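Local atomic coordinates of CbsA (Xanthomonas oryzae pv. oryzae, PDB entry 5XYH), a protein that probably hydrolyses cellulose as a family 6 exoglucanase, releasing cellobiose from chain ends during breakdown of plant cell walls. Residues T309-N314 with V320-V325; N236-H241 with L329-W334. One frame throughout, in Å; residues are numbered along the deposited sequence.

Contact 1: residues T309-N314 with V320-V325; sequences TSASGN and VNSGRV
A311 and G323 bring their CA atoms to 4.2 Å where the extended backbone of S310 to S312 passes the last turn of helix 316-323. Such close backbones suit small residues: glycine has no side chain, and alanine adds just a methyl, whose CB rests 3.9 Å from G323 CA. The same G323 CA also makes a CA-H...O contact with S310 O at 3.4 Å. S322 supplies the direct polar link. Its OG accepts the backbone N-H of S312 in a 2.9 Å bond that is nearly straight (167°), and it also hydrogen-bonds to Y319 O one turn back in the helix. With chi1 at 75°, OG sits between the backbone N and the carbonyl carbon of S322, a position from which one hydroxyl can serve both the helix and the passing chain. The loop after strand 292-296 in this family 6 glycoside hydrolase leads into helix 316-323, whose last turn packs back on that loop. A water donates to both S310 O (2.9 Å) and S322 O (3.0 Å), joining two carbonyls that cannot bond each other. Beyond G323 the R324 side chain runs back alongside the last turn, and its NE (3.0 Å) and NH2 (3.1 Å) reach N321 OD1 from the same face of the amide, NH2 from well above the carbonyl plane. The cation of R324 also meets the ring of F262.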
loop_
_atom_site.group_PDB
_atom_site.type_symbol
_atom_site.label_atom_id
_atom_site.label_comp_id
_atom_site.label_asym_id
_atom_site.label_seq_id
_atom_site.Cartn_x
_atom_site.Cartn_y
_atom_site.Cartn_z
ATOM N N THR A 309 -16.917 12.248 -16.426
ATOM C CA THR A 309 -16.071 13.017 -17.326
ATOM C C THR A 309 -16.151 14.513 -17.066
ATOM O O THR A 309 -15.421 15.280 -17.706
ATOM C CB THR A 309 -16.457 12.734 -18.782
ATOM O OG1 THR A 309 -17.860 12.953 -18.935
ATOM C CG2 THR A 309 -16.133 11.286 -19.158
ATOM N N SER A 310 -17.004 14.942 -16.142
ATOM C CA SER A 310 -17.177 16.355 -15.827
ATOM C C SER A 310 -17.821 16.465 -14.451
ATOM O O SER A 310 -18.227 15.465 -13.854
ATOM C CB SER A 310 -18.034 17.054 -16.884
ATOM O OG SER A 310 -19.369 16.583 -16.809
ATOM N N ALA A 311 -17.931 17.704 -13.964
ATOM C CA ALA A 311 -18.595 18.004 -12.702
ATOM C C ALA A 311 -19.565 19.165 -12.881
ATOM O O ALA A 311 -19.257 20.145 -13.567
ATOM C CB ALA A 311 -17.591 18.339 -11.601
ATOM N N SER A 312 -20.724 19.063 -12.236
ATOM C CA SER A 312 -21.765 20.069 -12.390
ATOM C C SER A 312 -22.671 20.002 -11.173
ATOM O O SER A 312 -22.896 18.924 -10.618
ATOM C CB SER A 312 -22.574 19.842 -13.672
ATOM O OG SER A 312 -23.462 20.916 -13.922
ATOM N N GLY A 313 -23.189 21.143 -10.768
ATOM C CA GLY A 313 -24.081 21.168 -9.626
ATOM C C GLY A 313 -24.006 22.517 -8.944
ATOM O O GLY A 313 -22.983 23.190 -8.921
ATOM N N ASN A 314 -25.131 22.928 -8.361
ATOM C CA ASN A 314 -25.245 24.243 -7.756
ATOM C C ASN A 314 -24.968 24.227 -6.254
ATOM O O ASN A 314 -25.208 25.229 -5.577
ATOM C CB ASN A 314 -26.633 24.810 -8.059
ATOM C CG ASN A 314 -26.676 26.310 -7.930
ATOM O OD1 ASN A 314 -25.700 26.997 -8.238
ATOM N ND2 ASN A 314 -27.811 26.837 -7.476
ATOM N N VAL A 320 -19.280 17.821 -6.255
ATOM C CA VAL A 320 -18.239 16.837 -5.953
ATOM C C VAL A 320 -18.713 15.429 -6.301
ATOM O O VAL A 320 -17.998 14.659 -6.956
ATOM C CB VAL A 320 -17.822 16.953 -4.473
ATOM C CG1 VAL A 320 -17.135 15.675 -3.980
ATOM C CG2 VAL A 320 -16.916 18.175 -4.270
ATOM N N ASN A 321 -19.935 15.077 -5.882
ATOM C CA ASN A 321 -20.441 13.727 -6.149
ATOM C C ASN A 321 -20.682 13.486 -7.637
ATOM O O ASN A 321 -20.600 12.344 -8.094
ATOM C CB ASN A 321 -21.728 13.457 -5.357
ATOM C CG ASN A 321 -21.496 13.448 -3.863
ATOM O OD1 ASN A 321 -20.371 13.224 -3.400
ATOM N ND2 ASN A 321 -22.559 13.691 -3.089
ATOM N N SER A 322 -20.985 14.532 -8.407
ATOM C CA SER A 322 -21.088 14.325 -9.846
ATOM C C SER A 322 -19.728 14.039 -10.465
ATOM O O SER A 322 -19.638 13.257 -11.416
ATOM C CB SER A 322 -21.716 15.546 -10.525
ATOM O OG SER A 322 -20.796 16.617 -10.617
ATOM N N GLY A 323 -18.661 14.633 -9.933
ATOM C CA GLY A 323 -17.389 14.610 -10.634
ATOM C C GLY A 323 -16.309 13.678 -10.121
ATOM O O GLY A 323 -15.402 13.311 -10.878
ATOM N N ARG A 324 -16.363 13.299 -8.847
ATOM C CA ARG A 324 -15.301 12.471 -8.291
ATOM C C ARG A 324 -15.274 11.106 -8.965
ATOM O O ARG A 324 -16.319 10.474 -9.180
ATOM C CB ARG A 324 -15.472 12.319 -6.778
ATOM C CG ARG A 324 -16.793 11.715 -6.290
ATOM C CD ARG A 324 -16.782 11.725 -4.754
ATOM N NE ARG A 324 -18.076 11.502 -4.094
ATOM C CZ ARG A 324 -18.469 10.335 -3.595
ATOM N NH1 ARG A 324 -17.683 9.278 -3.717
ATOM N NH2 ARG A 324 -19.653 10.216 -2.987
ATOM N N VAL A 325 -14.068 10.649 -9.317
ATOM C CA VAL A 325 -13.972 9.308 -9.877
ATOM C C VAL A 325 -13.918 8.271 -8.755
ATOM O O VAL A 325 -14.384 7.146 -8.931
ATOM C CB VAL A 325 -12.779 9.188 -10.847
ATOM C CG1 VAL A 325 -12.959 10.162 -12.013
ATOM C CG2 VAL A 325 -11.436 9.437 -10.142
HETATM O O HOH W 1 -20.698 13.977 -14.092
#

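Contact 2: residues N236-H241 with L329-W334; sequences NYTPLH and LHRGNW
Y237 and R331 both offer edges to the other segment. W334 O lies in the plane of the Y237 ring, 3.1 Å from CE1, so the carbonyl oxygen faces the slightly positive rim of the ring. The methyl CG2 of T238 lies in the plane of the R331 guanidinium, 3.6 Å from NH2, the two side chains crossing at about a right angle. Threonine suits this place because it pairs a methyl with a hydroxyl: at chi1 -61° the methyl swings opposite the backbone N toward the arginine, while OG1 bonds to H196 ND1. R331 bends at chi3 (79°) to bring its guanidinium there, and NH1 hydrogen-bonds to V268 O. The Y237 hydroxyl is held by D367 and by the backbone N of Q337. In the barrel of family 6 hydrolases, 236-241 belongs to the loop after parallel strand 229-232. Against it comes a second loop, containing 329-334, with a type I beta turn from H330 to N333. H330 ND1 accepts the N-H of G332 inside that turn at 2.9 Å. No direct hydrogen bond joins the segments; instead, a water accepts from N236 ND2 (3.0 Å) and donates to R331 O (2.7 Å). The same ND2 packs 3.9 Å from W334 CB, the amide and indole planes being 51° apart. Asparagine serves both needs here, its amide N-H going to the water and its OD1 taking the N-H of Y237 at 2.7 Å.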
loop_
_atom_site.group_PDB
_atom_site.type_symbol
_atom_site.label_atom_id
_atom_site.label_comp_id
_atom_site.label_asym_id
_atom_site.label_seq_id
_atom_site.Cartn_x
_atom_site.Cartn_y
_atom_site.Cartn_z
ATOM N N ASN A 236 -4.478 0.712 -0.778
ATOM C CA ASN A 236 -5.712 1.488 -0.777
ATOM C C ASN A 236 -6.133 1.824 -2.208
ATOM O O ASN A 236 -5.575 1.310 -3.189
ATOM C CB ASN A 236 -5.587 2.760 0.083
ATOM C CG ASN A 236 -6.915 3.137 0.754
ATOM O OD1 ASN A 236 -7.836 3.652 0.100
ATOM N ND2 ASN A 236 -7.024 2.866 2.058
ATOM N N TYR A 237 -7.103 2.737 -2.323
ATOM C CA TYR A 237 -7.841 2.951 -3.560
ATOM C C TYR A 237 -7.901 4.406 -4.028
ATOM O O TYR A 237 -8.598 4.696 -5.007
ATOM C CB TYR A 237 -9.282 2.445 -3.384
ATOM C CG TYR A 237 -9.421 0.981 -2.980
ATOM C CD1 TYR A 237 -9.406 0.591 -1.643
ATOM C CD2 TYR A 237 -9.588 -0.004 -3.948
ATOM C CE1 TYR A 237 -9.573 -0.761 -1.279
ATOM C CE2 TYR A 237 -9.743 -1.345 -3.607
ATOM C CZ TYR A 237 -9.733 -1.723 -2.272
ATOM O OH TYR A 237 -9.888 -3.065 -1.959
ATOM N N THR A 238 -7.237 5.323 -3.350
ATOM C CA THR A 238 -7.424 6.735 -3.660
ATOM C C THR A 238 -6.834 7.033 -5.031
ATOM O O THR A 238 -5.714 6.599 -5.328
ATOM C CB THR A 238 -6.781 7.603 -2.580
ATOM O OG1 THR A 238 -7.419 7.330 -1.323
ATOM C CG2 THR A 238 -6.950 9.077 -2.911
ATOM N N PRO A 239 -7.555 7.731 -5.901
ATOM C CA PRO A 239 -7.101 7.854 -7.289
ATOM C C PRO A 239 -5.798 8.633 -7.419
ATOM O O PRO A 239 -5.425 9.442 -6.567
ATOM C CB PRO A 239 -8.259 8.575 -7.987
ATOM C CG PRO A 239 -9.097 9.161 -6.911
ATOM C CD PRO A 239 -8.905 8.295 -5.698
ATOM N N LEU A 240 -5.083 8.331 -8.501
ATOM C CA LEU A 240 -3.889 9.089 -8.869
ATOM C C LEU A 240 -4.228 10.557 -9.083
ATOM O O LEU A 240 -3.545 11.450 -8.563
ATOM C CB LEU A 240 -3.280 8.479 -10.132
ATOM C CG LEU A 240 -1.880 8.913 -10.556
ATOM C CD1 LEU A 240 -0.906 8.702 -9.417
ATOM C CD2 LEU A 240 -1.447 8.141 -11.808
ATOM N N HIS A 241 -5.295 10.822 -9.837
ATOM C CA HIS A 241 -5.795 12.169 -10.055
ATOM C C HIS A 241 -7.311 12.176 -9.933
ATOM O O HIS A 241 -7.986 11.194 -10.265
ATOM C CB HIS A 241 -5.437 12.723 -11.441
ATOM C CG HIS A 241 -3.982 12.638 -11.778
ATOM N ND1 HIS A 241 -3.038 13.466 -11.213
ATOM C CD2 HIS A 241 -3.315 11.840 -12.645
ATOM C CE1 HIS A 241 -1.846 13.170 -11.702
ATOM N NE2 HIS A 241 -1.986 12.187 -12.572
ATOM N N LEU A 329 -18.322 5.197 -0.562
ATOM C CA LEU A 329 -19.287 5.829 0.334
ATOM C C LEU A 329 -18.604 6.791 1.304
ATOM O O LEU A 329 -19.231 7.755 1.777
ATOM C CB LEU A 329 -20.066 4.754 1.103
ATOM C CG LEU A 329 -20.780 3.722 0.222
ATOM C CD1 LEU A 329 -21.356 2.605 1.075
ATOM C CD2 LEU A 329 -21.879 4.406 -0.591
ATOM N N HIS A 330 -17.325 6.552 1.594
ATOM C CA HIS A 330 -16.556 7.300 2.573
ATOM C C HIS A 330 -15.097 6.982 2.309
ATOM O O HIS A 330 -14.759 5.827 2.043
ATOM C CB HIS A 330 -16.942 6.901 4.005
ATOM C CG HIS A 330 -16.461 7.849 5.056
ATOM N ND1 HIS A 330 -15.151 7.889 5.479
ATOM C CD2 HIS A 330 -17.117 8.790 5.773
ATOM C CE1 HIS A 330 -15.013 8.825 6.400
ATOM N NE2 HIS A 330 -16.192 9.387 6.596
ATOM N N ARG A 331 -14.233 7.996 2.373
ATOM C CA ARG A 331 -12.821 7.740 2.100
ATOM C C ARG A 331 -12.178 6.812 3.134
ATOM O O ARG A 331 -11.088 6.290 2.883
ATOM C CB ARG A 331 -12.067 9.084 1.995
ATOM C CG ARG A 331 -12.685 10.029 0.950
ATOM C CD ARG A 331 -11.889 11.302 0.773
ATOM N NE ARG A 331 -10.729 11.058 -0.067
ATOM C CZ ARG A 331 -9.618 11.792 -0.047
ATOM N NH1 ARG A 331 -9.509 12.834 0.767
ATOM N NH2 ARG A 331 -8.614 11.479 -0.850
ATOM N N GLY A 332 -12.831 6.566 4.267
ATOM C CA GLY A 332 -12.302 5.646 5.261
ATOM C C GLY A 332 -12.537 4.174 4.979
ATOM O O GLY A 332 -12.018 3.329 5.717
ATOM N N ASN A 333 -13.299 3.853 3.935
ATOM C CA ASN A 333 -13.617 2.469 3.584
ATOM C C ASN A 333 -12.463 1.863 2.786
ATOM O O ASN A 333 -12.226 2.236 1.631
ATOM C CB ASN A 333 -14.909 2.410 2.783
ATOM C CG ASN A 333 -16.122 2.776 3.610
ATOM O OD1 ASN A 333 -16.067 2.815 4.840
ATOM N ND2 ASN A 333 -17.226 3.032 2.942
ATOM N N TRP A 334 -11.781 0.885 3.378
ATOM C CA TRP A 334 -10.551 0.359 2.821
ATOM C C TRP A 334 -10.635 -1.080 2.339
ATOM O O TRP A 334 -9.669 -1.566 1.746
ATOM C CB TRP A 334 -9.442 0.437 3.869
ATOM C CG TRP A 334 -9.815 -0.261 5.170
ATOM C CD1 TRP A 334 -10.434 0.298 6.247
ATOM C CD2 TRP A 334 -9.584 -1.639 5.511
ATOM N NE1 TRP A 334 -10.599 -0.641 7.244
ATOM C CE2 TRP A 334 -10.082 -1.836 6.817
ATOM C CE3 TRP A 334 -8.990 -2.722 4.844
ATOM C CZ2 TRP A 334 -10.011 -3.068 7.465
ATOM C CZ3 TRP A 334 -8.925 -3.951 5.488
ATOM C CH2 TRP A 334 -9.427 -4.112 6.788
HETATM O O HOH W 2 -9.447 4.171 3.335
#

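In the fold
Contact 1 is nested inside the 87-residue span closed by contact 2, and their centres are 16 Å apart. They meet directly at V325, whose CG2 packs 3.9 Å from P239 CB and is equally far from H241 O. R328 provides a polar connection: its carbonyl accepts from R324 NH1 of contact 1, while its NH1 bonds to N236 OD1 and N333 O of contact 2. The centre of contact 1, at the surface, lies about 27 Å from the centre of the chain, and that of buried contact 2 about 12 Å. Both involve loops after barrel strands, which in family 6 enzymes line the substrate cleft or tunnel; contact 2 is the likelier to lie near it, though no ligand marks the site.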